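Local coordinates for protein UTP-glucose-1-phosphate uridylyltransferase 2 (Trypanosoma brucei, PDB 3GUE) that probably catalyses the formation of UDP-glucose and diphosphate from UTP and alpha-D-glucose 1-phosphate, and is captured here with UDP-glucose bound, at residues L80-G85 against M215-G220; F128-S133 against S156-M161; I168-F173 against S342-Q347. One frame throughout, in Å; residues are numbered along the deposited sequence.

Contact 1: residues L80-G85 against M215-G220; sequences LKLNGG and MFISNG. With UPG (uridine-5'-diphosphate-glucose), chain C.
K81 reaches from strand 80-83 along the backbone of the neighbouring parallel strand, 215-219. Beyond CB, CG passes the S218 hydroxyl at a distance, and the bend at chi2 (-75°) then turns CD toward the backbone of N219 and G220. CD lies 3.6 Å from G220 CA, and CE comes to 3.2 Å from N219 O. At the tip, after a second bend at chi4, NZ donates to S218 OG over 2.7 Å and has a second acceptor in N222 O, so the ammonium probably helps to hold the chain around N222. S218 OG also shares a hydrogen bond with a water that donates to L80 O, linking the hydroxyl back to the first strand. The strands themselves are joined by a nearly straight bond from L80 N to F216 O (2.9 Å, 177°), one from L82 N to S218 O, and a weak one from S218 N to L80 O.

On the face of L80, L82 and I217 the packing is mostly apolar, giving way to N219 at the pocket end: the side chains of L82 and I217 cross obliquely, CD2 3.5 Å from CG2, and L80 CD2 also meets M215 SD. Both strand ends run into the UDP-glucose pocket. G85 N binds ribose O2C and G220 N binds ribose O3C, while N219 ND2 donates to glucose O5' at 2.9 Å. G84 and G85, lacking side chains, let uracil and ribose lie close to the main chain, in the glycine-rich nucleotide-binding loop of this GT-A enzyme. The pair lies mid-sheet, between strands 128-132 and 300-309, with helix 194-201 packed over L80 and M215.

Contact 2: residues F128-S133 against S156-M161; sequences FMLMNS and SDIELM
Strands 128-132 and 159-161 run parallel, their axes 4.6 Å apart at closest approach and inclined by 27°, with L130, M131 and N132 opposite E159, L160 and M161. The second strand starts directly from a helix: E159 is the first residue to leave helical torsions, and the carbonyl of I158 just before it already accepts from L130 N (2.9 Å). L160 N to L130 O and N132 N to L160 O continue the ladder. In all three bonds the donor stands above the carbonyl plane. I158 O and L160 O also receive CA-H contacts, from M129 and M131, the shorter being M129 CA to I158 O at 3.0 Å.

I158 divides its two branches between two neighbours. CD1 comes up to the edge of the F128 ring, near its plane and 3.8 Å from CD2, whereas CG2 lies alongside L130 CD1 at 3.9 Å, the two side chains pointing the same way. On the face of M131 and L160, the two side chains cross obliquely, L160 CD2 against M131 CG, and helix 194-201 packs on both residues. M161 folds back through bends at chi2 and chi3, laying SD 3.8 Å from S133 C.

The polar pair lies on the face of L130. With CG anti to its backbone N, E159 stretches out until OE2 takes N132 ND2 on its anti lone pair (3.1 Å, 170°); the donor's amide lies edge-on to it, its plane turned 77° from the carboxylate. S137 OG bonds to the same oxygen, which is consistent with an ionised glutamate. Since N132 OD1 meets N83 ND2, both ends of this amide are engaged and its flip is probably fixed. E159 thus probably helps, through N132, to position N83, a residue that binds UDP-glucose.

Contact 3: residues I168-F173 against S342-Q347; sequences IRQDNF and STKVYQ
Four hydrogen bonds join 168-173 to 342-347, and Q170 supplies two of the donors. I168 and Y346 form a hydrogen-bonded antiparallel pair: I168 N gives to Y346 O, and Y346 N returns a bond to I168 O of 2.8 Å, running nearly along the C=O axis. One residue further on, R169 and V345 make a non-hydrogen-bonded pair with diverging side chains. Q170 N then reaches K344 O at 3.0 Å, almost straight at 173°. The Q170 side chain, extended beyond CG, reaches across so that NE2 donates to V345 O (2.8 Å) from above the carbonyl plane.

These are the two inner strands, 165-169 and 344-349, of a four-stranded antiparallel sheet, whose outer strands are 186-187 and 329-334. As the chain leaves the first of them it curls, F173 N bonding to R169 O, and F173 O is taken by H36 NE2 of helix 26-40.

Within this turn R169 grips D171 side-on, in the guanidinium plane: NE to OD1 and NH2 to OD2, each 2.9 Å and each on a syn lone pair. T343 CG2 lies over one face of that guanidinium, near its centre. The methylene CG of Q170 sits 3.3 Å above the centroid of the Y346 ring, a CH-pi contact only 4° off the normal, while F173 CE1 approaches the edge of the same ring at Y346 CE2 (3.9 Å).

From the N terminus, the chain first enters contact 1 at 80-85, then lays down 128-133. Contact 2 closes soon afterwards at 156-161, after a mainly helical excursion, and is nested within the larger loop of contact 1. Segment 168-173 opens contact 3 before 215-220 completes contact 1, and 342-347 closes contact 3 much later, so contacts 1 and 3 cross. Contacts 1 and 2 belong to one mixed sheet through neighbouring strands 77-83 and 128-132; they also meet at G84 and S133 and at the methionine ends of M129 and M215. Contact 3 joins the two inner strands of a separate antiparallel sheet; the centres of contacts 1 and 3 are about 28 Å apart.

Contact 1: residues L80-G85 against M215-G220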
loop_
_atom_site.group_PDB
_atom_site.type_symbol
_atom_site.label_atom_id
_atom_site.label_comp_id
_atom_site.label_asym_id
_atom_site.label_seq_id
_atom_site.Cartn_x
_atom_site.Cartn_y
_atom_site.Cartn_z
ATOM N N LEU A 80 -8.965 -5.640 8.491
ATOM C CA LEU A 80 -9.272 -4.742 7.381
ATOM C C LEU A 80 -8.172 -4.860 6.342
ATOM O O LEU A 80 -6.972 -4.778 6.667
ATOM C CB LEU A 80 -9.379 -3.285 7.860
ATOM C CG LEU A 80 -9.695 -2.113 6.907
ATOM C CD1 LEU A 80 -10.918 -2.303 6.106
ATOM C CD2 LEU A 80 -9.820 -0.823 7.706
ATOM N N LYS A 81 -8.579 -5.072 5.096
ATOM C CA LYS A 81 -7.637 -5.016 3.964
ATOM C C LYS A 81 -7.936 -3.748 3.173
ATOM O O LYS A 81 -9.093 -3.517 2.793
ATOM C CB LYS A 81 -7.816 -6.276 3.092
ATOM C CG LYS A 81 -6.721 -7.358 3.261
ATOM C CD LYS A 81 -5.423 -6.922 2.556
ATOM C CE LYS A 81 -4.507 -8.099 2.189
ATOM N NZ LYS A 81 -3.378 -8.269 3.174
ATOM N N LEU A 82 -6.922 -2.901 2.976
ATOM C CA LEU A 82 -7.053 -1.684 2.172
ATOM C C LEU A 82 -7.288 -2.082 0.690
ATOM O O LEU A 82 -6.617 -2.970 0.158
ATOM C CB LEU A 82 -5.804 -0.801 2.312
ATOM C CG LEU A 82 -5.385 -0.382 3.737
ATOM C CD1 LEU A 82 -4.082 0.451 3.758
ATOM C CD2 LEU A 82 -6.525 0.341 4.514
ATOM N N ASN A 83 -8.213 -1.399 0.028
ATOM C CA ASN A 83 -8.618 -1.772 -1.340
ATOM C C ASN A 83 -9.127 -0.567 -2.155
ATOM O O ASN A 83 -9.897 -0.729 -3.100
ATOM C CB ASN A 83 -9.689 -2.877 -1.243
ATOM C CG ASN A 83 -9.959 -3.565 -2.575
ATOM O OD1 ASN A 83 -9.034 -3.967 -3.294
ATOM N ND2 ASN A 83 -11.219 -3.655 -2.929
ATOM N N GLY A 84 -8.668 0.635 -1.787
ATOM C CA GLY A 84 -9.263 1.894 -2.260
ATOM C C GLY A 84 -8.435 2.639 -3.289
ATOM O O GLY A 84 -8.929 3.562 -3.918
ATOM N N GLY A 85 -7.193 2.222 -3.503
ATOM C CA GLY A 85 -6.318 2.934 -4.432
ATOM C C GLY A 85 -6.672 2.640 -5.882
ATOM O O GLY A 85 -7.386 1.673 -6.179
ATOM N N MET A 215 -7.745 -3.828 15.657
ATOM C CA MET A 215 -7.868 -3.972 14.233
ATOM C C MET A 215 -6.506 -4.164 13.593
ATOM O O MET A 215 -5.612 -3.362 13.790
ATOM C CB MET A 215 -8.558 -2.757 13.609
ATOM C CG MET A 215 -8.571 -2.791 12.095
ATOM S SD MET A 215 -9.599 -1.475 11.421
ATOM C CE MET A 215 -11.219 -1.977 11.994
ATOM N N PHE A 216 -6.391 -5.232 12.813
ATOM C CA PHE A 216 -5.241 -5.453 11.958
ATOM C C PHE A 216 -5.518 -4.989 10.516
ATOM O O PHE A 216 -6.450 -5.482 9.841
ATOM C CB PHE A 216 -4.784 -6.923 12.032
ATOM C CG PHE A 216 -3.610 -7.234 11.125
ATOM C CD1 PHE A 216 -2.361 -6.680 11.377
ATOM C CD2 PHE A 216 -3.764 -8.084 10.035
ATOM C CE1 PHE A 216 -1.286 -6.924 10.552
ATOM C CE2 PHE A 216 -2.664 -8.361 9.175
ATOM C CZ PHE A 216 -1.435 -7.778 9.445
ATOM N N ILE A 217 -4.696 -4.043 10.062
ATOM C CA ILE A 217 -4.804 -3.432 8.732
ATOM C C ILE A 217 -3.539 -3.707 7.932
ATOM O O ILE A 217 -2.429 -3.601 8.456
ATOM C CB ILE A 217 -4.967 -1.886 8.813
ATOM C CG1 ILE A 217 -5.823 -1.463 10.011
ATOM C CG2 ILE A 217 -5.508 -1.292 7.466
ATOM C CD1 ILE A 217 -5.734 0.039 10.275
ATOM N N SER A 218 -3.724 -4.056 6.662
ATOM C CA SER A 218 -2.640 -4.261 5.697
ATOM C C SER A 218 -3.067 -3.910 4.261
ATOM O O SER A 218 -4.265 -3.831 3.954
ATOM C CB SER A 218 -2.167 -5.723 5.745
ATOM O OG SER A 218 -3.203 -6.605 5.331
ATOM N N ASN A 219 -2.068 -3.698 3.409
ATOM C CA ASN A 219 -2.225 -3.390 2.017
ATOM C C ASN A 219 -2.918 -4.500 1.254
ATOM O O ASN A 219 -2.611 -5.677 1.446
ATOM C CB ASN A 219 -0.840 -3.106 1.398
ATOM C CG ASN A 219 -0.279 -1.739 1.782
ATOM O OD1 ASN A 219 -0.983 -0.883 2.334
ATOM N ND2 ASN A 219 0.993 -1.520 1.455
ATOM N N GLY A 220 -3.870 -4.151 0.391
ATOM C CA GLY A 220 -4.463 -5.181 -0.493
ATOM C C GLY A 220 -3.501 -5.955 -1.393
ATOM O O GLY A 220 -3.789 -7.083 -1.793
HETATM N N1 UPG C . -5.337 2.685 -0.796
HETATM C C2 UPG C . -6.622 2.954 -0.281
HETATM N N3 UPG C . -7.068 4.262 -0.342
HETATM C C4 UPG C . -6.322 5.289 -0.870
HETATM C C5 UPG C . -5.037 5.035 -1.365
HETATM C C6 UPG C . -4.532 3.739 -1.330
HETATM O O2 UPG C . -7.386 2.099 0.192
HETATM O O4 UPG C . -6.831 6.418 -0.885
HETATM C C1C UPG C . -4.802 1.286 -0.751
HETATM C C2C UPG C . -4.166 0.660 -1.995
HETATM O O2C UPG C . -5.172 0.143 -2.878
HETATM C C3C UPG C . -3.379 -0.474 -1.345
HETATM C C4C UPG C . -2.866 0.174 -0.069
HETATM O O4C UPG C . -3.735 1.304 0.214
HETATM O O3C UPG C . -4.282 -1.517 -0.981
HETATM C C5C UPG C . -1.415 0.730 -0.245
HETATM O O5C UPG C . -1.325 1.815 -1.128
HETATM P PA UPG C . -0.097 1.942 -2.168
HETATM O O1A UPG C . 0.009 0.596 -2.800
HETATM O O2A UPG C . -0.220 3.132 -3.016
HETATM O O3A UPG C . 1.185 2.103 -1.148
HETATM P PB UPG C . 1.809 3.484 -0.556
HETATM O O1B UPG C . 0.715 4.255 0.056
HETATM O O2B UPG C . 2.712 4.139 -1.554
HETATM O O3B UPG C . 2.805 2.848 0.531
HETATM C "C1'" UPG C . 2.233 2.116 1.677
HETATM C "C2'" UPG C . 2.668 2.803 2.964
HETATM C "C3'" UPG C . 4.191 2.831 2.978
HETATM C "C4'" UPG C . 4.716 1.386 2.947
HETATM C "C5'" UPG C . 4.175 0.645 1.698
HETATM C "C6'" UPG C . 4.416 -0.837 1.816
HETATM O "O2'" UPG C . 2.164 4.149 3.034
HETATM O "O3'" UPG C . 4.631 3.554 4.115
HETATM O "O4'" UPG C . 6.135 1.370 2.940
HETATM O "O5'" UPG C . 2.733 0.770 1.555
HETATM O "O6'" UPG C . 4.266 -1.442 0.529
HETATM O O HOH W 1 -5.413 -6.919 6.865
#

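Contact 2: residues F128-S133 against S156-M161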
loop_
_atom_site.group_PDB
_atom_site.type_symbol
_atom_site.label_atom_id
_atom_site.label_comp_id
_atom_site.label_asym_id
_atom_site.label_seq_id
_atom_site.Cartn_x
_atom_site.Cartn_y
_atom_site.Cartn_z
ATOM N N PHE A 128 -14.180 -9.198 9.030
ATOM C CA PHE A 128 -13.348 -8.838 7.890
ATOM C C PHE A 128 -13.994 -7.733 7.079
ATOM O O PHE A 128 -15.195 -7.788 6.813
ATOM C CB PHE A 128 -13.144 -10.042 6.973
ATOM C CG PHE A 128 -12.347 -9.739 5.708
ATOM C CD1 PHE A 128 -10.957 -9.570 5.753
ATOM C CD2 PHE A 128 -12.986 -9.661 4.469
ATOM C CE1 PHE A 128 -10.226 -9.301 4.581
ATOM C CE2 PHE A 128 -12.243 -9.406 3.266
ATOM C CZ PHE A 128 -10.882 -9.233 3.330
ATOM N N MET A 129 -13.170 -6.779 6.643
ATOM C CA MET A 129 -13.630 -5.591 5.930
ATOM C C MET A 129 -12.625 -5.263 4.833
ATOM O O MET A 129 -11.458 -5.629 4.916
ATOM C CB MET A 129 -13.767 -4.396 6.889
ATOM C CG MET A 129 -14.973 -4.441 7.839
ATOM S SD MET A 129 -15.242 -2.919 8.808
ATOM C CE MET A 129 -13.829 -2.978 9.881
ATOM N N LEU A 130 -13.105 -4.588 3.809
ATOM C CA LEU A 130 -12.284 -4.131 2.707
ATOM C C LEU A 130 -12.646 -2.651 2.572
ATOM O O LEU A 130 -13.824 -2.275 2.475
ATOM C CB LEU A 130 -12.627 -4.926 1.427
ATOM C CG LEU A 130 -12.118 -6.359 1.185
ATOM C CD1 LEU A 130 -13.083 -7.047 0.246
ATOM C CD2 LEU A 130 -10.697 -6.399 0.563
ATOM N N MET A 131 -11.634 -1.801 2.644
ATOM C CA MET A 131 -11.854 -0.395 2.421
ATOM C C MET A 131 -11.792 -0.124 0.929
ATOM O O MET A 131 -10.712 -0.177 0.302
ATOM C CB MET A 131 -10.848 0.463 3.171
ATOM C CG MET A 131 -11.190 1.960 3.132
ATOM S SD MET A 131 -10.207 2.938 4.258
ATOM C CE MET A 131 -8.721 3.285 3.273
ATOM N N ASN A 132 -12.957 0.213 0.383
ATOM C CA ASN A 132 -13.106 0.482 -1.042
ATOM C C ASN A 132 -13.287 1.969 -1.300
ATOM O O ASN A 132 -13.613 2.699 -0.395
ATOM C CB ASN A 132 -14.243 -0.370 -1.625
ATOM C CG ASN A 132 -14.026 -1.893 -1.400
ATOM O OD1 ASN A 132 -12.908 -2.354 -1.329
ATOM N ND2 ASN A 132 -15.099 -2.641 -1.274
ATOM N N SER A 133 -12.978 2.419 -2.512
ATOM C CA SER A 133 -13.259 3.780 -2.963
ATOM C C SER A 133 -14.315 3.732 -4.082
ATOM O O SER A 133 -14.741 2.640 -4.493
ATOM C CB SER A 133 -11.979 4.402 -3.518
ATOM O OG SER A 133 -11.572 3.693 -4.690
ATOM N N SER A 156 -23.514 -4.976 4.151
ATOM C CA SER A 156 -23.767 -4.781 5.593
ATOM C C SER A 156 -22.533 -4.951 6.495
ATOM O O SER A 156 -22.412 -4.266 7.515
ATOM C CB SER A 156 -24.870 -5.712 6.073
ATOM O OG SER A 156 -24.531 -7.056 5.828
ATOM N N ASP A 157 -21.620 -5.859 6.126
ATOM C CA ASP A 157 -20.475 -6.179 6.996
ATOM C C ASP A 157 -19.077 -5.880 6.395
ATOM O O ASP A 157 -18.222 -5.300 7.069
ATOM C CB ASP A 157 -20.580 -7.634 7.482
ATOM C CG ASP A 157 -21.758 -7.853 8.437
ATOM O OD1 ASP A 157 -22.927 -7.913 7.986
ATOM O OD2 ASP A 157 -21.504 -7.992 9.653
ATOM N N ILE A 158 -18.880 -6.215 5.123
ATOM C CA ILE A 158 -17.553 -6.230 4.523
ATOM C C ILE A 158 -17.075 -4.840 4.079
ATOM O O ILE A 158 -15.964 -4.429 4.410
ATOM C CB ILE A 158 -17.497 -7.235 3.316
ATOM C CG1 ILE A 158 -17.907 -8.662 3.750
ATOM C CG2 ILE A 158 -16.168 -7.181 2.584
ATOM C CD1 ILE A 158 -16.756 -9.549 4.241
ATOM N N GLU A 159 -17.917 -4.097 3.362
ATOM C CA GLU A 159 -17.438 -2.865 2.775
ATOM C C GLU A 159 -17.278 -1.747 3.786
ATOM O O GLU A 159 -18.159 -1.536 4.631
ATOM C CB GLU A 159 -18.324 -2.384 1.620
ATOM C CG GLU A 159 -17.634 -1.286 0.805
ATOM C CD GLU A 159 -18.365 -0.971 -0.500
ATOM O OE1 GLU A 159 -19.547 -0.631 -0.451
ATOM O OE2 GLU A 159 -17.724 -1.044 -1.563
ATOM N N LEU A 160 -16.159 -1.038 3.656
ATOM C CA LEU A 160 -15.947 0.255 4.307
ATOM C C LEU A 160 -15.663 1.228 3.179
ATOM O O LEU A 160 -14.582 1.210 2.589
ATOM C CB LEU A 160 -14.778 0.194 5.309
ATOM C CG LEU A 160 -14.538 1.422 6.206
ATOM C CD1 LEU A 160 -15.543 1.553 7.369
ATOM C CD2 LEU A 160 -13.147 1.410 6.724
ATOM N N MET A 161 -16.645 2.058 2.850
ATOM C CA MET A 161 -16.494 3.000 1.757
ATOM C C MET A 161 -15.780 4.248 2.260
ATOM O O MET A 161 -16.232 4.912 3.181
ATOM C CB MET A 161 -17.857 3.374 1.117
ATOM C CG MET A 161 -17.695 4.247 -0.148
ATOM S SD MET A 161 -17.127 3.298 -1.588
ATOM C CE MET A 161 -18.550 2.301 -1.918
#

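Contact 3: residues I168-F173 against S342-Q347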
loop_
_atom_site.group_PDB
_atom_site.type_symbol
_atom_site.label_atom_id
_atom_site.label_comp_id
_atom_site.label_asym_id
_atom_site.label_seq_id
_atom_site.Cartn_x
_atom_site.Cartn_y
_atom_site.Cartn_z
ATOM N N ILE A 168 -7.108 19.094 -7.613
ATOM C CA ILE A 168 -7.234 20.555 -7.683
ATOM C C ILE A 168 -6.128 21.086 -8.615
ATOM O O ILE A 168 -5.056 20.518 -8.645
ATOM C CB ILE A 168 -7.241 21.210 -6.269
ATOM C CG1 ILE A 168 -5.957 20.901 -5.478
ATOM C CG2 ILE A 168 -8.503 20.731 -5.445
ATOM C CD1 ILE A 168 -5.642 21.961 -4.406
ATOM N N ARG A 169 -6.408 22.132 -9.390
ATOM C CA ARG A 169 -5.432 22.650 -10.364
ATOM C C ARG A 169 -4.196 23.184 -9.636
ATOM O O ARG A 169 -4.312 23.878 -8.615
ATOM C CB ARG A 169 -6.047 23.769 -11.213
ATOM C CG ARG A 169 -7.282 23.432 -12.064
ATOM C CD ARG A 169 -7.748 24.702 -12.850
ATOM N NE ARG A 169 -6.687 25.282 -13.704
ATOM C CZ ARG A 169 -6.647 25.245 -15.034
ATOM N NH1 ARG A 169 -7.627 24.679 -15.729
ATOM N NH2 ARG A 169 -5.636 25.818 -15.683
ATOM N N GLN A 170 -3.016 22.904 -10.174
ATOM C CA GLN A 170 -1.777 23.400 -9.555
ATOM C C GLN A 170 -1.656 24.933 -9.560
ATOM O O GLN A 170 -1.020 25.523 -8.662
ATOM C CB GLN A 170 -0.557 22.789 -10.231
ATOM C CG GLN A 170 -0.268 21.294 -9.850
ATOM C CD GLN A 170 0.936 20.776 -10.527
ATOM O OE1 GLN A 170 1.710 21.555 -11.079
ATOM N NE2 GLN A 170 1.136 19.441 -10.503
ATOM N N ASP A 171 -2.267 25.574 -10.556
ATOM C CA ASP A 171 -2.208 27.059 -10.701
ATOM C C ASP A 171 -3.147 27.850 -9.794
ATOM O O ASP A 171 -2.699 28.739 -9.052
ATOM C CB ASP A 171 -2.293 27.521 -12.180
ATOM C CG ASP A 171 -3.614 27.106 -12.884
ATOM O OD1 ASP A 171 -4.528 26.554 -12.230
ATOM O OD2 ASP A 171 -3.737 27.358 -14.107
ATOM N N ASN A 172 -4.434 27.522 -9.799
ATOM C CA ASN A 172 -5.398 28.315 -9.017
ATOM C C ASN A 172 -6.133 27.565 -7.891
ATOM O O ASN A 172 -7.015 28.139 -7.229
ATOM C CB ASN A 172 -6.379 29.104 -9.944
ATOM C CG ASN A 172 -7.383 28.209 -10.693
ATOM O OD1 ASN A 172 -7.675 27.077 -10.303
ATOM N ND2 ASN A 172 -7.916 28.727 -11.764
ATOM N N PHE A 173 -5.808 26.287 -7.725
ATOM C CA PHE A 173 -6.353 25.404 -6.656
ATOM C C PHE A 173 -7.868 25.112 -6.702
ATOM O O PHE A 173 -8.437 24.564 -5.756
ATOM C CB PHE A 173 -5.878 25.855 -5.251
ATOM C CG PHE A 173 -4.383 26.139 -5.183
ATOM C CD1 PHE A 173 -3.470 25.100 -5.000
ATOM C CD2 PHE A 173 -3.889 27.443 -5.349
ATOM C CE1 PHE A 173 -2.092 25.357 -4.954
ATOM C CE2 PHE A 173 -2.493 27.708 -5.312
ATOM C CZ PHE A 173 -1.610 26.656 -5.113
ATOM N N SER A 342 -2.347 16.813 -20.207
ATOM C CA SER A 342 -3.588 17.229 -19.539
ATOM C C SER A 342 -3.251 18.072 -18.334
ATOM O O SER A 342 -2.116 18.003 -17.815
ATOM C CB SER A 342 -4.488 16.036 -19.166
ATOM O OG SER A 342 -3.842 15.112 -18.303
ATOM N N THR A 343 -4.238 18.871 -17.910
ATOM C CA THR A 343 -4.118 19.816 -16.798
ATOM C C THR A 343 -3.353 19.257 -15.594
ATOM O O THR A 343 -3.712 18.203 -15.055
ATOM C CB THR A 343 -5.519 20.350 -16.351
ATOM O OG1 THR A 343 -6.175 20.978 -17.468
ATOM C CG2 THR A 343 -5.404 21.381 -15.183
ATOM N N LYS A 344 -2.322 19.994 -15.175
ATOM C CA LYS A 344 -1.517 19.666 -13.999
ATOM C C LYS A 344 -2.283 19.945 -12.702
ATOM O O LYS A 344 -2.842 21.030 -12.531
ATOM C CB LYS A 344 -0.221 20.483 -13.994
ATOM C CG LYS A 344 0.767 20.194 -15.112
ATOM C CD LYS A 344 2.101 20.840 -14.740
ATOM C CE LYS A 344 3.195 20.452 -15.703
ATOM N NZ LYS A 344 3.520 21.538 -16.649
ATOM N N VAL A 345 -2.290 18.958 -11.808
ATOM C CA VAL A 345 -3.084 19.002 -10.582
ATOM C C VAL A 345 -2.277 18.575 -9.365
ATOM O O VAL A 345 -1.127 18.134 -9.474
ATOM C CB VAL A 345 -4.413 18.147 -10.660
ATOM C CG1 VAL A 345 -5.372 18.730 -11.724
ATOM C CG2 VAL A 345 -4.135 16.663 -10.923
ATOM N N TYR A 346 -2.908 18.701 -8.207
ATOM C CA TYR A 346 -2.344 18.249 -6.956
ATOM C C TYR A 346 -3.379 17.341 -6.292
ATOM O O TYR A 346 -4.546 17.712 -6.172
ATOM C CB TYR A 346 -2.042 19.430 -6.025
ATOM C CG TYR A 346 -0.863 20.332 -6.362
ATOM C CD1 TYR A 346 0.417 19.815 -6.577
ATOM C CD2 TYR A 346 -1.018 21.736 -6.356
ATOM C CE1 TYR A 346 1.519 20.673 -6.843
ATOM C CE2 TYR A 346 0.064 22.595 -6.610
ATOM C CZ TYR A 346 1.321 22.064 -6.859
ATOM O OH TYR A 346 2.375 22.914 -7.128
ATOM N N GLN A 347 -2.942 16.141 -5.892
ATOM C CA GLN A 347 -3.750 15.255 -5.069
ATOM C C GLN A 347 -3.313 15.353 -3.604
ATOM O O GLN A 347 -2.156 15.101 -3.254
ATOM C CB GLN A 347 -3.699 13.825 -5.607
ATOM C CG GLN A 347 -3.986 13.785 -7.126
ATOM C CD GLN A 347 -3.787 12.433 -7.797
ATOM O OE1 GLN A 347 -4.147 12.274 -8.956
ATOM N NE2 GLN A 347 -3.207 11.469 -7.093
#